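Local coordinates for glycosyl hydrolases family 31 family protein (Aspergillus niger, PDB 6DRU) that removes alpha-xylose from the non-reducing terminal glucose of xyloglucan oligosaccharides, acting as a family 31 alpha-xylosidase, at residues G518-D523 with R555-R560; N531-E536 with C562-A567. One frame throughout, in Å; residues are numbered along the deposited sequence.

Contact 1. Residues G518-D523 with R555-R560; sequences GGFEVD and RTHGSR. With XYS (alpha-D-xylopyranose), chain N; BGC (beta-D-glucopyranose), chain F; BGC (beta-D-glucopyranose), chain B; MAN (alpha-D-mannopyranose), chain E.
Phe520 and His557 stand side by side and point the same way, from two loops of the TIM barrel: one follows strand 513-514, the other strand 554-555. Together they line the xylose pocket. The rings are near parallel (planes at 26°) but slid apart, with centroids 5.7 Å from each other, so they barely overlap and each presents its outer end to sugar. The xylose lies at the edge of the His557 ring, at NE2: His557 NE2 donates to XYS O4 at 3.1 Å and is hydrogen-bonded to XYS O3 at 3.0 Å, where either atom could be the donor. The first torsion of Phe520 (chi1 174°) sends CG off anti to the backbone N. Its ring reaches between two sugars, Phe520 CE1 lying by XYS O4 and Phe520 CZ 3.4 Å from O3 of the chain F glucose. Ser559 OG shares a hydrogen bond of 3.1 Å with O2 of that same glucose, while its CB lies over the rim of one face of the Phe520 ring. Asp285, Arg470 and Asp487, assigned as the proton donor, also hydrogen-bond the xylose, and Phe520 packs on Asp487.

Behind this first shell the backbones are joined. Ser559 N donates to Phe520 O at 3.0 Å, which ties the two sugar-facing residues together. Deeper down, the guanidinium of Arg560 bridges the loops. Tyr577 OH accepts from Arg560 NE, and Arg560 NH2 makes a weak bond of 3.1 Å back to His557 O, the carbonyl of the xylose-binding histidine. Arg560 NH1 crosses to Gly519 O at 2.9 Å in a nearly straight bond (168°): the oxygen lies in the guanidinium plane, although NH1 approaches from well above the carbonyl plane.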
loop_
_atom_site.group_PDB
_atom_site.type_symbol
_atom_site.label_atom_id
_atom_site.label_comp_id
_atom_site.label_asym_id
_atom_site.label_seq_id
_atom_site.Cartn_x
_atom_site.Cartn_y
_atom_site.Cartn_z
ATOM N N GLY A 518 -4.896 -1.607 -46.105
ATOM C CA GLY A 518 -3.636 -2.241 -46.421
ATOM C C GLY A 518 -2.762 -2.563 -45.231
ATOM O O GLY A 518 -1.646 -3.058 -45.423
ATOM N N GLY A 519 -3.234 -2.312 -44.012
ATOM C CA GLY A 519 -2.408 -2.485 -42.834
ATOM C C GLY A 519 -1.510 -1.284 -42.606
ATOM O O GLY A 519 -1.450 -0.344 -43.399
ATOM N N PHE A 520 -0.790 -1.321 -41.484
ATOM C CA PHE A 520 0.115 -0.239 -41.119
ATOM C C PHE A 520 1.574 -0.680 -41.113
ATOM O O PHE A 520 2.394 -0.110 -41.838
ATOM C CB PHE A 520 -0.269 0.339 -39.751
ATOM C CG PHE A 520 0.698 1.370 -39.246
ATOM C CD1 PHE A 520 0.718 2.644 -39.789
ATOM C CD2 PHE A 520 1.603 1.059 -38.247
ATOM C CE1 PHE A 520 1.614 3.591 -39.336
ATOM C CE2 PHE A 520 2.503 2.000 -37.790
ATOM C CZ PHE A 520 2.508 3.269 -38.335
ATOM N N GLU A 521 1.924 -1.679 -40.308
ATOM C CA GLU A 521 3.309 -2.091 -40.137
ATOM C C GLU A 521 3.682 -3.201 -41.110
ATOM O O GLU A 521 2.845 -4.006 -41.523
ATOM C CB GLU A 521 3.567 -2.571 -38.707
ATOM C CG GLU A 521 3.782 -1.468 -37.692
ATOM C CD GLU A 521 4.235 -2.001 -36.348
ATOM O OE1 GLU A 521 4.649 -3.178 -36.283
ATOM O OE2 GLU A 521 4.174 -1.246 -35.357
ATOM N N VAL A 522 4.960 -3.235 -41.467
ATOM C CA VAL A 522 5.513 -4.335 -42.246
ATOM C C VAL A 522 5.759 -5.518 -41.318
ATOM O O VAL A 522 6.317 -5.360 -40.225
ATOM C CB VAL A 522 6.808 -3.902 -42.952
ATOM C CG1 VAL A 522 7.606 -5.116 -43.405
ATOM C CG2 VAL A 522 6.493 -2.997 -44.130
ATOM N N ASP A 523 5.338 -6.704 -41.747
ATOM C CA ASP A 523 5.676 -7.936 -41.047
ATOM C C ASP A 523 7.052 -8.398 -41.511
ATOM O O ASP A 523 7.239 -8.726 -42.688
ATOM C CB ASP A 523 4.618 -9.005 -41.312
ATOM C CG ASP A 523 4.747 -10.210 -40.391
ATOM O OD1 ASP A 523 5.882 -10.567 -40.007
ATOM O OD2 ASP A 523 3.701 -10.810 -40.054
ATOM N N ARG A 555 -10.766 5.101 -45.538
ATOM C CA ARG A 555 -9.498 5.798 -45.368
ATOM C C ARG A 555 -8.353 4.822 -45.586
ATOM O O ARG A 555 -8.378 3.702 -45.067
ATOM C CB ARG A 555 -9.392 6.441 -43.979
ATOM C CG ARG A 555 -7.964 6.720 -43.528
ATOM C CD ARG A 555 -7.928 7.418 -42.175
ATOM N NE ARG A 555 -6.629 7.283 -41.518
ATOM C CZ ARG A 555 -6.289 6.249 -40.754
ATOM N NH1 ARG A 555 -7.158 5.268 -40.557
ATOM N NH2 ARG A 555 -5.090 6.193 -40.188
ATOM N N THR A 556 -7.358 5.253 -46.354
ATOM C CA THR A 556 -6.136 4.494 -46.566
ATOM C C THR A 556 -4.995 5.144 -45.796
ATOM O O THR A 556 -4.934 6.372 -45.674
ATOM C CB THR A 556 -5.794 4.401 -48.058
ATOM O OG1 THR A 556 -4.585 3.649 -48.228
ATOM C CG2 THR A 556 -5.628 5.790 -48.669
ATOM N N HIS A 557 -4.099 4.313 -45.275
ATOM C CA HIS A 557 -2.986 4.770 -44.455
ATOM C C HIS A 557 -2.057 3.589 -44.224
ATOM O O HIS A 557 -2.477 2.430 -44.291
ATOM C CB HIS A 557 -3.471 5.345 -43.116
ATOM C CG HIS A 557 -2.365 5.771 -42.203
ATOM N ND1 HIS A 557 -1.483 6.781 -42.522
ATOM C CD2 HIS A 557 -1.992 5.320 -40.982
ATOM C CE1 HIS A 557 -0.618 6.936 -41.537
ATOM N NE2 HIS A 557 -0.904 6.061 -40.590
ATOM N N GLY A 558 -0.794 3.893 -43.965
ATOM C CA GLY A 558 0.169 2.859 -43.648
ATOM C C GLY A 558 1.584 3.349 -43.836
ATOM O O GLY A 558 1.834 4.425 -44.378
ATOM N N SER A 559 2.518 2.527 -43.364
ATOM C CA SER A 559 3.951 2.769 -43.514
ATOM C C SER A 559 4.468 1.715 -44.490
ATOM O O SER A 559 4.818 0.601 -44.098
ATOM C CB SER A 559 4.669 2.707 -42.168
ATOM O OG SER A 559 6.033 3.074 -42.296
ATOM N N ARG A 560 4.508 2.076 -45.766
ATOM C CA ARG A 560 4.843 1.139 -46.827
ATOM C C ARG A 560 6.352 1.054 -47.032
ATOM O O ARG A 560 7.112 1.944 -46.643
ATOM C CB ARG A 560 4.169 1.551 -48.137
ATOM C CG ARG A 560 2.672 1.787 -48.029
ATOM C CD ARG A 560 1.909 0.481 -47.906
ATOM N NE ARG A 560 0.470 0.707 -47.819
ATOM C CZ ARG A 560 -0.241 0.566 -46.705
ATOM N NH1 ARG A 560 0.351 0.180 -45.583
ATOM N NH2 ARG A 560 -1.547 0.796 -46.719
HETATM C C1 XYS N . 1.036 5.673 -34.623
HETATM C C2 XYS N . -0.271 5.635 -35.380
HETATM C C3 XYS N . 0.017 5.669 -36.864
HETATM C C4 XYS N . 0.904 6.853 -37.183
HETATM C C5 XYS N . 2.116 6.831 -36.278
HETATM O O1 XYS N . 1.824 4.568 -34.997
HETATM O O2 XYS N . -0.974 4.460 -35.054
HETATM O O3 XYS N . -1.191 5.777 -37.580
HETATM O O4 XYS N . 1.321 6.776 -38.525
HETATM O O5 XYS N . 1.712 6.871 -34.926
HETATM C C2 BGC F . 6.666 2.284 -38.499
HETATM C C3 BGC F . 6.695 2.604 -37.045
HETATM C C4 BGC F . 6.816 1.311 -36.221
HETATM C C5 BGC F . 7.963 0.488 -36.725
HETATM C C6 BGC F . 8.022 -0.825 -35.954
HETATM C C1 BGC F . 7.875 1.442 -38.823
HETATM O O2 BGC F . 6.698 3.503 -39.275
HETATM O O3 BGC F . 5.532 3.267 -36.702
HETATM O O4 BGC F . 7.048 1.627 -34.867
HETATM O O5 BGC F . 7.785 0.212 -38.099
HETATM O O6 BGC F . 9.179 -1.536 -36.331
HETATM C C2 BGC B . 10.327 -1.568 -41.391
HETATM C C3 BGC B . 9.148 -1.031 -40.658
HETATM C C4 BGC B . 9.149 0.506 -40.710
HETATM C C5 BGC B . 9.291 0.965 -42.133
HETATM C C6 BGC B . 9.325 2.489 -42.171
HETATM C C1 BGC B . 10.361 -0.978 -42.781
HETATM O O1 BGC B . 11.446 -1.497 -43.478
HETATM O O2 BGC B . 10.230 -3.007 -41.468
HETATM O O3 BGC B . 9.204 -1.454 -39.342
HETATM O O4 BGC B . 7.943 1.009 -40.177
HETATM O O5 BGC B . 10.484 0.446 -42.692
HETATM O O6 BGC B . 10.655 2.932 -42.321
HETATM C C1 MAN E . 2.877 -17.215 -39.803
HETATM C C2 MAN E . 4.332 -16.850 -39.614
HETATM C C3 MAN E . 4.428 -15.517 -38.904
HETATM C C4 MAN E . 3.602 -14.495 -39.653
HETATM C C5 MAN E . 2.194 -15.033 -39.802
HETATM C C6 MAN E . 1.316 -14.018 -40.501
HETATM O O2 MAN E . 4.945 -16.749 -40.876
HETATM O O3 MAN E . 5.773 -15.102 -38.850
HETATM O O4 MAN E . 3.584 -13.281 -38.939
HETATM O O5 MAN E . 2.223 -16.222 -40.555
HETATM O O6 MAN E . -0.035 -14.399 -40.361
HETATM O O HOH W 1 5.812 -0.500 -42.056
#

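Contact 2. Residues N531-E536 with C562-A567; sequences NIDTPE and CYFQDA. With MAN (alpha-D-mannopyranose), chain C; BMA (beta-D-mannopyranose), chain D; NAG (2-acetamido-2-deoxy-beta-D-glucopyranose), chain G.
Asn531 and Cys562 bring their CA atoms within 4.9 Å where a type I beta turn, Asn531 to Thr534, leads into helix 535-548 and lies against the irregular loop 562-567. Both belong to outer loops of the TIM-barrel domain. Three bonds fasten the turn to Asn531: Asn531 O accepts from Thr534 N and from Thr534 OG1, and Asn531 OD1 accepts from Asp533 N at 3.1 Å, an Asx turn. Thr534 is the N-cap of the helix.

Asp533 carries the polar part of the contact. Its first torsion (chi1 -67°) sets CG beside the backbone N, anti to the carbonyl carbon. Its OD2 takes two successive backbone N-H groups. Tyr563 N comes in on the anti lone pair of Asp533 OD2 at 2.6 Å; Phe564 N meets Asp533 OD2 nearly along the C-O bond at 3.2 Å. One carboxylate oxygen thus fixes the peptide run just after Cys562, and these donors would be expected to favour the charged form of Asp533. Ile532 adds an apolar touch, Ile532 CG1 to Cys562 CB at 3.7 Å, beside the disulfide that Cys562 makes with Cys570.

Farther along, loop 562-567 turns to carbohydrate: Gln565 N donates to O4 of the chain C mannose, and Gln565 O accepts from BMA O2. Tyr563 lies across the turn, at about a right angle to both Asn531 and Thr534. Thr534 CG2 approaches its hydroxyl end. The Asn531 amide, tilted 65° to the ring, sets ND2 above one face toward the rim, 3.3 Å from Tyr563 CE1.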
loop_
_atom_site.group_PDB
_atom_site.type_symbol
_atom_site.label_atom_id
_atom_site.label_comp_id
_atom_site.label_asym_id
_atom_site.label_seq_id
_atom_site.Cartn_x
_atom_site.Cartn_y
_atom_site.Cartn_z
ATOM N N ASN A 531 5.248 -4.038 -49.305
ATOM C CA ASN A 531 6.020 -3.577 -50.455
ATOM C C ASN A 531 5.066 -3.282 -51.607
ATOM O O ASN A 531 4.535 -4.203 -52.235
ATOM C CB ASN A 531 7.071 -4.609 -50.850
ATOM C CG ASN A 531 8.171 -4.017 -51.707
ATOM O OD1 ASN A 531 7.917 -3.182 -52.577
ATOM N ND2 ASN A 531 9.405 -4.437 -51.458
ATOM N N ILE A 532 4.859 -1.994 -51.894
ATOM C CA ILE A 532 3.913 -1.586 -52.926
ATOM C C ILE A 532 4.387 -1.926 -54.329
ATOM O O ILE A 532 3.621 -1.772 -55.287
ATOM C CB ILE A 532 3.627 -0.073 -52.830
ATOM C CG1 ILE A 532 4.913 0.729 -53.035
ATOM C CG2 ILE A 532 3.010 0.268 -51.484
ATOM C CD1 ILE A 532 4.674 2.200 -53.286
ATOM N N ASP A 533 5.630 -2.380 -54.480
ATOM C CA ASP A 533 6.159 -2.762 -55.779
ATOM C C ASP A 533 6.105 -4.261 -56.026
ATOM O O ASP A 533 6.411 -4.700 -57.139
ATOM C CB ASP A 533 7.605 -2.272 -55.932
ATOM C CG ASP A 533 7.705 -0.758 -55.984
ATOM O OD1 ASP A 533 6.818 -0.121 -56.592
ATOM O OD2 ASP A 533 8.676 -0.206 -55.425
ATOM N N THR A 534 5.727 -5.055 -55.025
ATOM C CA THR A 534 5.614 -6.484 -55.284
ATOM C C THR A 534 4.177 -6.847 -55.642
ATOM O O THR A 534 3.234 -6.259 -55.100
ATOM C CB THR A 534 6.051 -7.296 -54.069
ATOM O OG1 THR A 534 5.140 -7.068 -52.986
ATOM C CG2 THR A 534 7.459 -6.903 -53.643
ATOM N N PRO A 535 3.990 -7.803 -56.555
ATOM C CA PRO A 535 2.623 -8.243 -56.877
ATOM C C PRO A 535 1.910 -8.878 -55.699
ATOM O O PRO A 535 0.675 -8.833 -55.637
ATOM C CB PRO A 535 2.837 -9.251 -58.016
ATOM C CG PRO A 535 4.199 -8.949 -58.556
ATOM C CD PRO A 535 4.999 -8.477 -57.385
ATOM N N GLU A 536 2.655 -9.465 -54.759
ATOM C CA GLU A 536 2.030 -10.124 -53.617
ATOM C C GLU A 536 1.263 -9.125 -52.762
ATOM O O GLU A 536 0.096 -9.347 -52.422
ATOM C CB GLU A 536 3.089 -10.841 -52.778
ATOM C CG GLU A 536 3.707 -12.071 -53.426
ATOM C CD GLU A 536 4.829 -11.733 -54.394
ATOM O OE1 GLU A 536 5.021 -10.537 -54.700
ATOM O OE2 GLU A 536 5.530 -12.666 -54.841
ATOM N N CYS A 562 9.143 -0.166 -50.397
ATOM C CA CYS A 562 9.119 -0.111 -51.852
ATOM C C CYS A 562 10.526 -0.314 -52.394
ATOM O O CYS A 562 11.516 -0.241 -51.661
ATOM C CB CYS A 562 8.527 1.217 -52.344
ATOM S SG CYS A 562 9.407 2.714 -51.807
ATOM N N TYR A 563 10.597 -0.586 -53.698
ATOM C CA TYR A 563 11.865 -0.684 -54.407
ATOM C C TYR A 563 12.296 0.631 -55.042
ATOM O O TYR A 563 13.496 0.829 -55.267
ATOM C CB TYR A 563 11.782 -1.753 -55.502
ATOM C CG TYR A 563 11.648 -3.173 -54.998
ATOM C CD1 TYR A 563 12.244 -3.575 -53.810
ATOM C CD2 TYR A 563 10.924 -4.116 -55.719
ATOM C CE1 TYR A 563 12.122 -4.879 -53.353
ATOM C CE2 TYR A 563 10.795 -5.420 -55.270
ATOM C CZ TYR A 563 11.394 -5.796 -54.089
ATOM O OH TYR A 563 11.265 -7.094 -53.644
ATOM N N PHE A 564 11.353 1.527 -55.337
ATOM C CA PHE A 564 11.648 2.818 -55.945
ATOM C C PHE A 564 10.936 3.906 -55.157
ATOM O O PHE A 564 9.724 3.822 -54.934
ATOM C CB PHE A 564 11.218 2.846 -57.414
ATOM C CG PHE A 564 11.564 1.592 -58.165
ATOM C CD1 PHE A 564 12.884 1.278 -58.447
ATOM C CD2 PHE A 564 10.570 0.724 -58.583
ATOM C CE1 PHE A 564 13.205 0.122 -59.133
ATOM C CE2 PHE A 564 10.886 -0.433 -59.271
ATOM C CZ PHE A 564 12.205 -0.734 -59.546
ATOM N N GLN A 565 11.688 4.927 -54.750
ATOM C CA GLN A 565 11.189 5.973 -53.868
ATOM C C GLN A 565 11.476 7.343 -54.463
ATOM O O GLN A 565 12.573 7.591 -54.971
ATOM C CB GLN A 565 11.831 5.859 -52.485
ATOM C CG GLN A 565 11.029 6.477 -51.361
ATOM C CD GLN A 565 11.674 6.242 -50.012
ATOM O OE1 GLN A 565 12.179 5.155 -49.737
ATOM N NE2 GLN A 565 11.660 7.263 -49.163
ATOM N N ASP A 566 10.484 8.235 -54.390
ATOM C CA ASP A 566 10.607 9.594 -54.905
ATOM C C ASP A 566 10.079 10.618 -53.904
ATOM O O ASP A 566 9.655 11.712 -54.289
ATOM C CB ASP A 566 9.886 9.738 -56.244
ATOM C CG ASP A 566 8.423 9.329 -56.170
ATOM O OD1 ASP A 566 7.993 8.822 -55.112
ATOM O OD2 ASP A 566 7.702 9.518 -57.173
ATOM N N ALA A 567 10.100 10.282 -52.619
ATOM C CA ALA A 567 9.630 11.186 -51.577
ATOM C C ALA A 567 10.311 10.808 -50.267
ATOM O O ALA A 567 11.247 10.001 -50.244
ATOM C CB ALA A 567 8.103 11.142 -51.465
HETATM C C1 MAN C . 16.608 7.256 -55.849
HETATM C C2 MAN C . 16.535 6.053 -56.762
HETATM C C3 MAN C . 15.428 5.139 -56.285
HETATM C C4 MAN C . 15.621 4.832 -54.818
HETATM C C5 MAN C . 15.796 6.120 -54.040
HETATM C C6 MAN C . 16.028 5.797 -52.580
HETATM O O2 MAN C . 17.761 5.361 -56.738
HETATM O O3 MAN C . 15.448 3.940 -57.025
HETATM O O4 MAN C . 14.493 4.141 -54.335
HETATM O O5 MAN C . 16.902 6.833 -54.540
HETATM O O6 MAN C . 16.054 6.987 -51.824
HETATM C C1 BMA D . 14.456 11.728 -55.849
HETATM C C2 BMA D . 14.388 10.196 -55.852
HETATM C C3 BMA D . 15.747 9.636 -56.269
HETATM C C4 BMA D . 16.241 10.288 -57.570
HETATM C C5 BMA D . 16.223 11.818 -57.439
HETATM C C6 BMA D . 16.608 12.531 -58.722
HETATM O O2 BMA D . 13.447 9.753 -56.817
HETATM O O3 BMA D . 15.710 8.220 -56.409
HETATM O O4 BMA D . 17.561 9.854 -57.853
HETATM O O5 BMA D . 14.895 12.229 -57.092
HETATM O O6 BMA D . 15.492 12.504 -59.604
HETATM C C1 NAG G . 11.553 15.352 -53.809
HETATM C C2 NAG G . 11.863 15.326 -55.291
HETATM C C3 NAG G . 12.170 13.965 -55.805
HETATM C C4 NAG G . 13.089 13.198 -54.876
HETATM C C5 NAG G . 12.573 13.272 -53.457
HETATM C C6 NAG G . 13.494 12.534 -52.509
HETATM C C7 NAG G . 10.742 17.218 -56.392
HETATM C C8 NAG G . 9.549 17.787 -57.128
HETATM N N2 NAG G . 10.746 15.859 -55.987
HETATM O O3 NAG G . 12.729 14.086 -57.094
HETATM O O4 NAG G . 13.150 11.852 -55.287
HETATM O O5 NAG G . 12.511 14.624 -53.088
HETATM O O6 NAG G . 14.655 13.304 -52.295
HETATM O O7 NAG G . 11.700 17.924 -56.145
#

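Along the chain the segments alternate, 518-523, 531-536, 555-560, 562-567, so two loops of the TIM-barrel domain are paired twice; helix 535-548 starts in segment 531-536, and short strand 554-555 leads into segment 555-560. The centres of contact 1 and contact 2 are about 13 Å apart. Contact 1 is buried at the xylose pocket; contact 2 is only partly buried, farther from the chain centre and away from the catalytic residues, with the chain C mannose and BMA at loop 562-567. They meet directly where Arg560 CD packs on Ile532 CG2 at 3.7 Å. The same pair of loops therefore runs from the sugar-binding pocket out to a disulfide-linked surface.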